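Local coordinates for 2'-5' RNA Ligase (Thermus thermophilus, PDB 1IUH), which belongs to the LigT-like phosphoesterases of the 2H clan, proteins built from two antiparallel-sheet lobes, each carrying one histidine motif, at residues E12-L17 against P34-H39; F70-R75 against W152-F157; G97-A102 against K125-H130. All blocks are in the same frame, centred on the assembly; numbering follows the deposited sequence.

Contact 1: E12-L17 against P34-H39; sequences EVRAAL and PPHQLH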
loop_
_atom_site.group_PDB
_atom_site.type_symbol
_atom_site.label_atom_id
_atom_site.label_comp_id
_atom_site.label_asym_id
_atom_site.label_seq_id
_atom_site.Cartn_x
_atom_site.Cartn_y
_atom_site.Cartn_z
ATOM N N GLU A 12 -12.975 10.224 -4.050
ATOM C CA GLU A 12 -13.872 9.286 -4.715
ATOM C C GLU A 12 -13.445 7.844 -4.618
ATOM O O GLU A 12 -14.290 6.939 -4.716
ATOM C CB GLU A 12 -14.033 9.650 -6.175
ATOM C CG GLU A 12 -13.362 10.941 -6.474
ATOM C CD GLU A 12 -11.856 10.837 -6.703
ATOM O OE1 GLU A 12 -11.411 10.195 -7.674
ATOM O OE2 GLU A 12 -11.135 11.450 -5.906
ATOM N N VAL A 13 -12.131 7.633 -4.465
ATOM C CA VAL A 13 -11.587 6.308 -4.336
ATOM C C VAL A 13 -11.843 5.771 -2.921
ATOM O O VAL A 13 -12.306 4.618 -2.738
ATOM C CB VAL A 13 -10.105 6.338 -4.692
ATOM C CG1 VAL A 13 -9.464 4.925 -4.540
ATOM C CG2 VAL A 13 -9.963 6.881 -6.121
ATOM N N ARG A 14 -11.609 6.599 -1.915
ATOM C CA ARG A 14 -11.873 6.114 -0.571
ATOM C C ARG A 14 -13.357 5.868 -0.425
ATOM O O ARG A 14 -13.782 4.911 0.192
ATOM C CB ARG A 14 -11.410 7.094 0.523
ATOM C CG ARG A 14 -9.911 7.228 0.733
ATOM C CD ARG A 14 -9.629 8.195 1.883
ATOM N NE ARG A 14 -10.453 9.418 1.845
ATOM C CZ ARG A 14 -10.093 10.600 1.322
ATOM N NH1 ARG A 14 -8.899 10.778 0.766
ATOM N NH2 ARG A 14 -10.942 11.617 1.365
ATOM N N ALA A 15 -14.173 6.695 -1.020
ATOM C CA ALA A 15 -15.587 6.431 -0.859
ATOM C C ALA A 15 -16.082 5.137 -1.523
ATOM O O ALA A 15 -16.956 4.458 -1.016
ATOM C CB ALA A 15 -16.366 7.614 -1.380
ATOM N N ALA A 16 -15.535 4.798 -2.678
ATOM C CA ALA A 16 -15.974 3.596 -3.369
ATOM C C ALA A 16 -15.594 2.371 -2.574
ATOM O O ALA A 16 -16.314 1.378 -2.549
ATOM C CB ALA A 16 -15.328 3.519 -4.744
ATOM N N LEU A 17 -14.426 2.467 -1.962
ATOM C CA LEU A 17 -13.842 1.435 -1.139
ATOM C C LEU A 17 -14.565 1.349 0.227
ATOM O O LEU A 17 -14.703 0.275 0.829
ATOM C CB LEU A 17 -12.353 1.795 -0.948
ATOM C CG LEU A 17 -11.187 1.076 -1.659
ATOM C CD1 LEU A 17 -11.636 0.430 -2.925
ATOM C CD2 LEU A 17 -10.012 2.081 -1.865
ATOM N N PRO A 34 -9.550 1.669 8.672
ATOM C CA PRO A 34 -10.071 3.031 8.813
ATOM C C PRO A 34 -9.825 3.684 7.411
ATOM O O PRO A 34 -8.739 3.530 6.835
ATOM C CB PRO A 34 -9.150 3.647 9.851
ATOM C CG PRO A 34 -8.796 2.501 10.717
ATOM C CD PRO A 34 -8.602 1.356 9.752
ATOM N N PRO A 35 -10.815 4.441 6.884
ATOM C CA PRO A 35 -10.743 5.093 5.583
ATOM C C PRO A 35 -9.506 5.943 5.390
ATOM O O PRO A 35 -8.857 5.870 4.335
ATOM C CB PRO A 35 -12.066 5.849 5.503
ATOM C CG PRO A 35 -12.298 6.213 6.940
ATOM C CD PRO A 35 -11.972 4.935 7.652
ATOM N N HIS A 36 -9.155 6.749 6.376
ATOM C CA HIS A 36 -7.982 7.558 6.207
ATOM C C HIS A 36 -6.671 6.728 6.222
ATOM O O HIS A 36 -5.588 7.265 5.982
ATOM C CB HIS A 36 -8.012 8.676 7.246
ATOM C CG HIS A 36 -9.121 9.668 7.024
ATOM N ND1 HIS A 36 -9.539 10.557 7.997
ATOM C CD2 HIS A 36 -9.862 9.941 5.922
ATOM C CE1 HIS A 36 -10.485 11.335 7.498
ATOM N NE2 HIS A 36 -10.700 10.982 6.240
ATOM N N GLN A 37 -6.747 5.428 6.502
ATOM C CA GLN A 37 -5.534 4.595 6.431
ATOM C C GLN A 37 -5.570 3.757 5.139
ATOM O O GLN A 37 -4.600 3.066 4.805
ATOM C CB GLN A 37 -5.391 3.625 7.612
ATOM C CG GLN A 37 -5.329 4.307 8.964
ATOM C CD GLN A 37 -4.777 3.390 10.064
ATOM O OE1 GLN A 37 -5.149 2.221 10.196
ATOM N NE2 GLN A 37 -3.904 3.928 10.846
ATOM N N LEU A 38 -6.694 3.800 4.418
ATOM C CA LEU A 38 -6.771 3.006 3.206
ATOM C C LEU A 38 -5.589 3.442 2.327
ATOM O O LEU A 38 -5.294 4.622 2.217
ATOM C CB LEU A 38 -8.130 3.187 2.548
ATOM C CG LEU A 38 -9.352 2.392 3.101
ATOM C CD1 LEU A 38 -10.586 2.917 2.309
ATOM C CD2 LEU A 38 -9.280 0.826 2.938
ATOM N N HIS A 39 -4.878 2.487 1.735
ATOM C CA HIS A 39 -3.692 2.834 0.934
ATOM C C HIS A 39 -3.103 1.639 0.149
ATOM O O HIS A 39 -3.337 0.475 0.487
ATOM C CB HIS A 39 -2.616 3.340 1.887
ATOM C CG HIS A 39 -1.958 2.232 2.642
ATOM N ND1 HIS A 39 -2.516 1.674 3.774
ATOM C CD2 HIS A 39 -0.825 1.523 2.385
ATOM C CE1 HIS A 39 -1.749 0.670 4.185
ATOM N NE2 HIS A 39 -0.722 0.556 3.359
#
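R14 reaches from the helix 11-21 across to P35 and H36, and its side chain shows how a charged residue can pack through its aliphatic shaft. CB points toward the loop, and CG, set beside the backbone N and anti to the carbonyl carbon (chi1 -72°), comes within 4.0 Å of P35 O. The next methylene is closer still: R14 CD lies 3.5 Å from P35 O, a carbonyl oxygen already occupied as the acceptor of L38 N (3.0 Å from N to O) in the short 3-10 turn 35-37. At CD the chain bends, and chi3 of -44° places NE near the imidazole of H36, at its edge and close to its plane; the guanidinium and ring planes stand 80° apart. R14 NE to H36 CD2 measures 4.2 Å, a loose approach made less certain because H36 was modelled in two conformers. The tip turns back toward the start of the helix, where NH1 makes a weak hydrogen bond to L9 O, just ahead of it.

One turn further along the helix, L17 and L38 form the buried side of the contact, L17 CB meeting L38 CD1 at 3.9 Å. Beyond L38 the chain leads into strand 39-47, and H39 ND1 bonds to Q37 O at 2.7 Å while NE2 makes a weak bond to T41 OG1. H39 and T41 have the H-x-T spacing of the 2H signature. Helix and loop are therefore joined by van der Waals packing, apolar inside and aliphatic-to-carbonyl outside, while the guanidinium turns away from the loop.

Contact 2: F70-R75 against W152-F157; sequences FRARLR and WPVEGF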
loop_
_atom_site.group_PDB
_atom_site.type_symbol
_atom_site.label_atom_id
_atom_site.label_comp_id
_atom_site.label_asym_id
_atom_site.label_seq_id
_atom_site.Cartn_x
_atom_site.Cartn_y
_atom_site.Cartn_z
ATOM N N PHE A 70 0.323 9.288 -13.197
ATOM C CA PHE A 70 -0.211 8.300 -14.134
ATOM C C PHE A 70 -1.629 7.904 -13.666
ATOM O O PHE A 70 -1.941 8.102 -12.497
ATOM C CB PHE A 70 0.717 7.087 -14.145
ATOM C CG PHE A 70 0.916 6.455 -12.784
ATOM C CD1 PHE A 70 -0.004 5.541 -12.298
ATOM C CD2 PHE A 70 2.072 6.773 -11.989
ATOM C CE1 PHE A 70 0.202 4.906 -11.025
ATOM C CE2 PHE A 70 2.297 6.150 -10.714
ATOM C CZ PHE A 70 1.335 5.193 -10.237
ATOM N N ARG A 71 -2.468 7.361 -14.552
ATOM C CA ARG A 71 -3.812 6.951 -14.140
ATOM C C ARG A 71 -3.828 5.514 -13.648
ATOM O O ARG A 71 -3.149 4.652 -14.227
ATOM C CB ARG A 71 -4.797 7.042 -15.298
ATOM C CG ARG A 71 -5.577 8.344 -15.379
ATOM C CD ARG A 71 -4.941 9.397 -16.280
ATOM N NE ARG A 71 -5.504 9.503 -17.626
ATOM C CZ ARG A 71 -5.330 8.591 -18.571
ATOM N NH1 ARG A 71 -4.623 7.511 -18.315
ATOM N NH2 ARG A 71 -5.848 8.767 -19.770
ATOM N N ALA A 72 -4.568 5.262 -12.561
ATOM C CA ALA A 72 -4.733 3.918 -12.021
ATOM C C ALA A 72 -6.242 3.649 -12.128
ATOM O O ALA A 72 -7.077 4.586 -12.210
ATOM C CB ALA A 72 -4.319 3.838 -10.572
ATOM N N ARG A 73 -6.568 2.359 -12.119
ATOM C CA ARG A 73 -7.922 1.870 -12.205
ATOM C C ARG A 73 -8.074 0.900 -11.030
ATOM O O ARG A 73 -7.177 0.117 -10.705
ATOM C CB ARG A 73 -8.084 1.183 -13.540
ATOM C CG ARG A 73 -9.368 0.509 -13.754
ATOM C CD ARG A 73 -9.948 0.870 -15.137
ATOM N NE ARG A 73 -11.316 1.416 -15.021
ATOM C CZ ARG A 73 -11.796 2.386 -15.802
ATOM N NH1 ARG A 73 -11.022 2.901 -16.763
ATOM N NH2 ARG A 73 -13.020 2.888 -15.589
ATOM N N LEU A 74 -9.200 1.024 -10.348
ATOM C CA LEU A 74 -9.546 0.161 -9.227
ATOM C C LEU A 74 -10.264 -0.958 -9.972
ATOM O O LEU A 74 -11.056 -0.692 -10.866
ATOM C CB LEU A 74 -10.477 0.921 -8.297
ATOM C CG LEU A 74 -10.429 0.638 -6.810
ATOM C CD1 LEU A 74 -9.032 0.664 -6.325
ATOM C CD2 LEU A 74 -11.238 1.669 -6.106
ATOM N N ARG A 75 -9.985 -2.210 -9.655
ATOM C CA ARG A 75 -10.629 -3.237 -10.448
ATOM C C ARG A 75 -10.863 -4.580 -9.750
ATOM O O ARG A 75 -9.999 -5.445 -9.791
ATOM C CB ARG A 75 -9.764 -3.406 -11.702
ATOM C CG ARG A 75 -10.422 -4.096 -12.851
ATOM C CD ARG A 75 -9.608 -3.900 -14.125
ATOM N NE ARG A 75 -10.090 -4.804 -15.175
ATOM C CZ ARG A 75 -9.771 -6.094 -15.259
ATOM N NH1 ARG A 75 -8.948 -6.641 -14.367
ATOM N NH2 ARG A 75 -10.317 -6.843 -16.215
ATOM N N TRP A 152 -8.518 6.871 -11.581
ATOM C CA TRP A 152 -8.198 8.074 -10.855
ATOM C C TRP A 152 -6.749 8.426 -11.172
ATOM O O TRP A 152 -5.977 7.572 -11.619
ATOM C CB TRP A 152 -8.432 7.871 -9.359
ATOM C CG TRP A 152 -7.270 7.388 -8.591
ATOM C CD1 TRP A 152 -6.403 8.156 -7.866
ATOM C CD2 TRP A 152 -6.956 6.026 -8.272
ATOM N NE1 TRP A 152 -5.605 7.367 -7.104
ATOM C CE2 TRP A 152 -5.909 6.059 -7.321
ATOM C CE3 TRP A 152 -7.463 4.783 -8.691
ATOM C CZ2 TRP A 152 -5.353 4.900 -6.767
ATOM C CZ3 TRP A 152 -6.925 3.629 -8.154
ATOM C CH2 TRP A 152 -5.878 3.684 -7.197
ATOM N N PRO A 153 -6.365 9.685 -10.967
ATOM C CA PRO A 153 -5.007 10.222 -11.209
ATOM C C PRO A 153 -4.049 10.002 -10.057
ATOM O O PRO A 153 -4.284 10.548 -8.997
ATOM C CB PRO A 153 -5.257 11.753 -11.391
ATOM C CG PRO A 153 -6.725 11.831 -11.818
ATOM C CD PRO A 153 -7.342 10.788 -10.865
ATOM N N VAL A 154 -2.963 9.256 -10.223
ATOM C CA VAL A 154 -1.981 9.100 -9.103
ATOM C C VAL A 154 -0.923 10.172 -9.298
ATOM O O VAL A 154 -0.204 10.134 -10.290
ATOM C CB VAL A 154 -1.290 7.704 -9.103
ATOM C CG1 VAL A 154 -0.297 7.620 -7.994
ATOM C CG2 VAL A 154 -2.340 6.581 -8.968
ATOM N N GLU A 155 -0.847 11.120 -8.358
ATOM C CA GLU A 155 0.067 12.267 -8.404
ATOM C C GLU A 155 1.255 12.227 -7.485
ATOM O O GLU A 155 2.092 13.134 -7.520
ATOM C CB GLU A 155 -0.674 13.523 -8.065
ATOM C CG GLU A 155 -2.063 13.420 -8.436
ATOM C CD GLU A 155 -2.389 14.297 -9.590
ATOM O OE1 GLU A 155 -1.503 14.420 -10.483
ATOM O OE2 GLU A 155 -3.533 14.849 -9.595
ATOM N N GLY A 156 1.344 11.211 -6.635
ATOM C CA GLY A 156 2.496 11.154 -5.747
ATOM C C GLY A 156 2.359 10.060 -4.730
ATOM O O GLY A 156 1.395 9.312 -4.762
ATOM N N PHE A 157 3.332 9.941 -3.842
ATOM C CA PHE A 157 3.288 8.893 -2.823
ATOM C C PHE A 157 4.030 9.365 -1.581
ATOM O O PHE A 157 4.547 10.481 -1.552
ATOM C CB PHE A 157 3.905 7.626 -3.376
ATOM C CG PHE A 157 5.329 7.793 -3.754
ATOM C CD1 PHE A 157 6.365 7.306 -2.917
ATOM C CD2 PHE A 157 5.677 8.490 -4.925
ATOM C CE1 PHE A 157 7.738 7.533 -3.264
ATOM C CE2 PHE A 157 7.036 8.716 -5.259
ATOM C CZ PHE A 157 8.066 8.241 -4.427
#
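F70-A72 and W152-V154 run antiparallel as neighbouring strands, though strongly twisted: their short axes approach to 4.6 Å with N-to-C directions 130° apart. The pairing joins strand 70-80 to strand 150-164 within the antiparallel sheet of the LigT-like, 2H fold, and so ties together the two LigT-like halves of the sequence. F70 with V154 and A72 with W152 are hydrogen-bonded pairs, each closed by two backbone bonds, such as V154 N to F70 O at 2.7 Å and A72 N to W152 O at 2.9 Å. Between them R71 and P153 make a non-hydrogen-bonded pair, where R71 CA comes 3.4 Å from W152 O in a CA-H...O contact. R71 and P153 project from one face of the sheet; beyond the contact, R71 and R73 make long, weak ion pairs with E151.

The other face carries F70, A72, W152 and V154, and here the side chains meet one another through apolar atoms. F70 holds its CG between the backbone N and the carbonyl carbon (chi1 57°), and its ring lies with one face against V154, whose CB stands 3.9 Å from the ring centroid. CG1 of V154 meets the CZ side of that ring and CG2 the CE1 side. The indole of W152 folds under A72 in a similar CH-pi contact, A72 CB being 3.7 Å from the centroid of the six-membered ring. V154 CG2 lies over the same indole face, offset toward the rim. V13 of helix 11-21 also packs on W152. V154 CG2 also ties the cluster together, 3.7 Å from F70 CE1 and equally near A72 CB.

Contact 3: G97-A102 against K125-H130; sequences GFLRLA and KPFKPH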
loop_
_atom_site.group_PDB
_atom_site.type_symbol
_atom_site.label_atom_id
_atom_site.label_comp_id
_atom_site.label_asym_id
_atom_site.label_seq_id
_atom_site.Cartn_x
_atom_site.Cartn_y
_atom_site.Cartn_z
ATOM N N GLY A 97 2.533 2.305 -13.699
ATOM C CA GLY A 97 3.123 3.246 -12.777
ATOM C C GLY A 97 3.395 2.678 -11.397
ATOM O O GLY A 97 4.451 3.022 -10.837
ATOM N N PHE A 98 2.480 1.853 -10.852
ATOM C CA PHE A 98 2.723 1.266 -9.545
ATOM C C PHE A 98 3.917 0.363 -9.638
ATOM O O PHE A 98 4.767 0.358 -8.745
ATOM C CB PHE A 98 1.557 0.412 -9.017
ATOM C CG PHE A 98 0.311 1.176 -8.759
ATOM C CD1 PHE A 98 -0.909 0.717 -9.281
ATOM C CD2 PHE A 98 0.342 2.391 -8.017
ATOM C CE1 PHE A 98 -2.096 1.458 -9.071
ATOM C CE2 PHE A 98 -0.845 3.146 -7.803
ATOM C CZ PHE A 98 -2.077 2.678 -8.331
ATOM N N LEU A 99 3.989 -0.411 -10.710
ATOM C CA LEU A 99 5.092 -1.348 -10.836
ATOM C C LEU A 99 6.373 -0.571 -11.022
ATOM O O LEU A 99 7.366 -0.915 -10.407
ATOM C CB LEU A 99 4.884 -2.332 -12.001
ATOM C CG LEU A 99 3.678 -3.300 -12.215
ATOM C CD1 LEU A 99 2.798 -3.510 -10.976
ATOM C CD2 LEU A 99 2.801 -2.763 -13.352
ATOM N N ARG A 100 6.358 0.479 -11.839
ATOM C CA ARG A 100 7.579 1.295 -12.044
ATOM C C ARG A 100 8.072 1.924 -10.702
ATOM O O ARG A 100 9.261 1.843 -10.341
ATOM C CB ARG A 100 7.371 2.387 -13.129
ATOM C CG ARG A 100 7.192 1.851 -14.560
ATOM C CD ARG A 100 6.832 2.944 -15.555
ATOM N NE ARG A 100 7.898 3.926 -15.747
ATOM C CZ ARG A 100 9.020 3.743 -16.475
ATOM N NH1 ARG A 100 9.259 2.614 -17.137
ATOM N NH2 ARG A 100 9.967 4.671 -16.493
ATOM N N LEU A 101 7.176 2.506 -9.930
ATOM C CA LEU A 101 7.643 3.030 -8.637
ATOM C C LEU A 101 8.140 1.902 -7.701
ATOM O O LEU A 101 9.117 2.060 -6.983
ATOM C CB LEU A 101 6.540 3.839 -7.934
ATOM C CG LEU A 101 6.145 5.140 -8.639
ATOM C CD1 LEU A 101 4.989 5.817 -7.842
ATOM C CD2 LEU A 101 7.364 6.047 -8.780
ATOM N N ALA A 102 7.476 0.761 -7.709
ATOM C CA ALA A 102 7.915 -0.329 -6.848
ATOM C C ALA A 102 9.349 -0.791 -7.240
ATOM O O ALA A 102 10.186 -1.078 -6.367
ATOM C CB ALA A 102 6.891 -1.526 -6.940
ATOM N N LYS A 125 8.502 -11.313 -1.995
ATOM C CA LYS A 125 7.173 -11.370 -2.546
ATOM C C LYS A 125 7.172 -10.492 -3.761
ATOM O O LYS A 125 7.835 -9.450 -3.809
ATOM C CB LYS A 125 6.128 -10.821 -1.573
ATOM C CG LYS A 125 5.849 -11.671 -0.330
ATOM C CD LYS A 125 4.647 -11.103 0.419
ATOM C CE LYS A 125 4.562 -11.565 1.909
ATOM N NZ LYS A 125 3.782 -10.570 2.784
ATOM N N PRO A 126 6.474 -10.937 -4.797
ATOM C CA PRO A 126 6.310 -10.254 -6.083
ATOM C C PRO A 126 5.279 -9.186 -5.817
ATOM O O PRO A 126 4.258 -9.455 -5.228
ATOM C CB PRO A 126 5.737 -11.341 -6.986
ATOM C CG PRO A 126 6.325 -12.590 -6.429
ATOM C CD PRO A 126 6.130 -12.372 -4.930
ATOM N N PHE A 127 5.548 -7.984 -6.276
ATOM C CA PHE A 127 4.633 -6.884 -6.078
ATOM C C PHE A 127 3.256 -7.123 -6.731
ATOM O O PHE A 127 3.155 -7.450 -7.902
ATOM C CB PHE A 127 5.269 -5.602 -6.619
ATOM C CG PHE A 127 4.358 -4.445 -6.633
ATOM C CD1 PHE A 127 3.858 -3.929 -5.461
ATOM C CD2 PHE A 127 3.991 -3.860 -7.810
ATOM C CE1 PHE A 127 2.990 -2.820 -5.462
ATOM C CE2 PHE A 127 3.108 -2.733 -7.813
ATOM C CZ PHE A 127 2.621 -2.229 -6.626
ATOM N N LYS A 128 2.210 -6.930 -5.944
ATOM C CA LYS A 128 0.833 -7.069 -6.373
ATOM C C LYS A 128 0.079 -5.773 -6.017
ATOM O O LYS A 128 -0.312 -5.598 -4.857
ATOM C CB LYS A 128 0.176 -8.188 -5.597
ATOM C CG LYS A 128 -0.399 -9.231 -6.439
ATOM C CD LYS A 128 0.474 -10.459 -6.359
ATOM C CE LYS A 128 0.081 -11.430 -7.448
ATOM N NZ LYS A 128 0.662 -12.738 -7.101
ATOM N N PRO A 129 -0.184 -4.878 -6.984
ATOM C CA PRO A 129 -0.906 -3.674 -6.525
ATOM C C PRO A 129 -2.293 -3.973 -5.881
ATOM O O PRO A 129 -3.289 -4.151 -6.599
ATOM C CB PRO A 129 -0.991 -2.805 -7.792
ATOM C CG PRO A 129 -1.049 -3.839 -8.913
ATOM C CD PRO A 129 -0.179 -5.024 -8.445
ATOM N N HIS A 130 -2.312 -4.026 -4.539
ATOM C CA HIS A 130 -3.489 -4.343 -3.696
ATOM C C HIS A 130 -3.762 -3.225 -2.639
ATOM O O HIS A 130 -2.819 -2.576 -2.193
ATOM C CB HIS A 130 -3.225 -5.675 -2.931
ATOM C CG HIS A 130 -3.126 -6.907 -3.797
ATOM N ND1 HIS A 130 -2.859 -8.157 -3.273
ATOM C CD2 HIS A 130 -3.303 -7.091 -5.135
ATOM C CE1 HIS A 130 -2.878 -9.054 -4.247
ATOM N NE2 HIS A 130 -3.144 -8.436 -5.386
#
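F127 lays one face of its ring over the methyl of A102, with A102 CB 3.9 Å from the ring centroid and nearly on the ring normal (13° off it). Such a CH-pi contact lets a loop residue use the small side chain of a helix as a shallow seat. CG of F127 is anti to its backbone N (chi1 172°), which sends it out from the segment 125-130 toward helix 96-113. The opposite face is backed from within the loop itself by P129 N, offset toward the rim, and the aromatic group is thereby held between helix and proline.

Two more helix residues meet the ring's edge. L99 brings CD1 in near the ring plane, 3.3 Å from F127 CE2, a close approach with the two side chains crossing at about a right angle. F98 CB also lies in plane at the edge, 3.7 Å from F127 CZ, while the carbonyl oxygen of F98, which accepts the helical bond from A102 N, comes within 3.6 Å of CE2. P129 completes the contact: its CB rests 3.8 Å from F98 CD1, the side chains crossing obliquely, and P129 CD stands 4.2 Å from L99 CD1.

F98 carries the contact into the core, where it meets L40 and L42 of strand 39-47 and stands edge-to-face with F70 of strand 70-80. P129 also packs on L40 and makes a backbone hydrogen bond with A93, setting the loop beside strand 88-94 just before strand 130-136 begins with H130, the first residue of the second H-x-T motif expected of the 2H family.

Overall arrangement
From the N terminus, the chain first closes a short loop at contact 1, where helix 11-21 meets the turn leading into strand 39-47. Contact 2 opens later and spans a long excursion, pairing strand 70-80 with strand 150-164; contact 3 falls entirely within that excursion, fastening helix 96-113 to the approach to strand 130-136. None of the three cross. Contact 2 is the middle piece: V13 and L17 of contact 1 pack on its W152 and L74, while F98 of contact 3 touches its A72 and V154. Contacts 1 and 3 lie on opposite sides of the chain's centre and do not touch each other, their nearest atoms being about 4 Å apart.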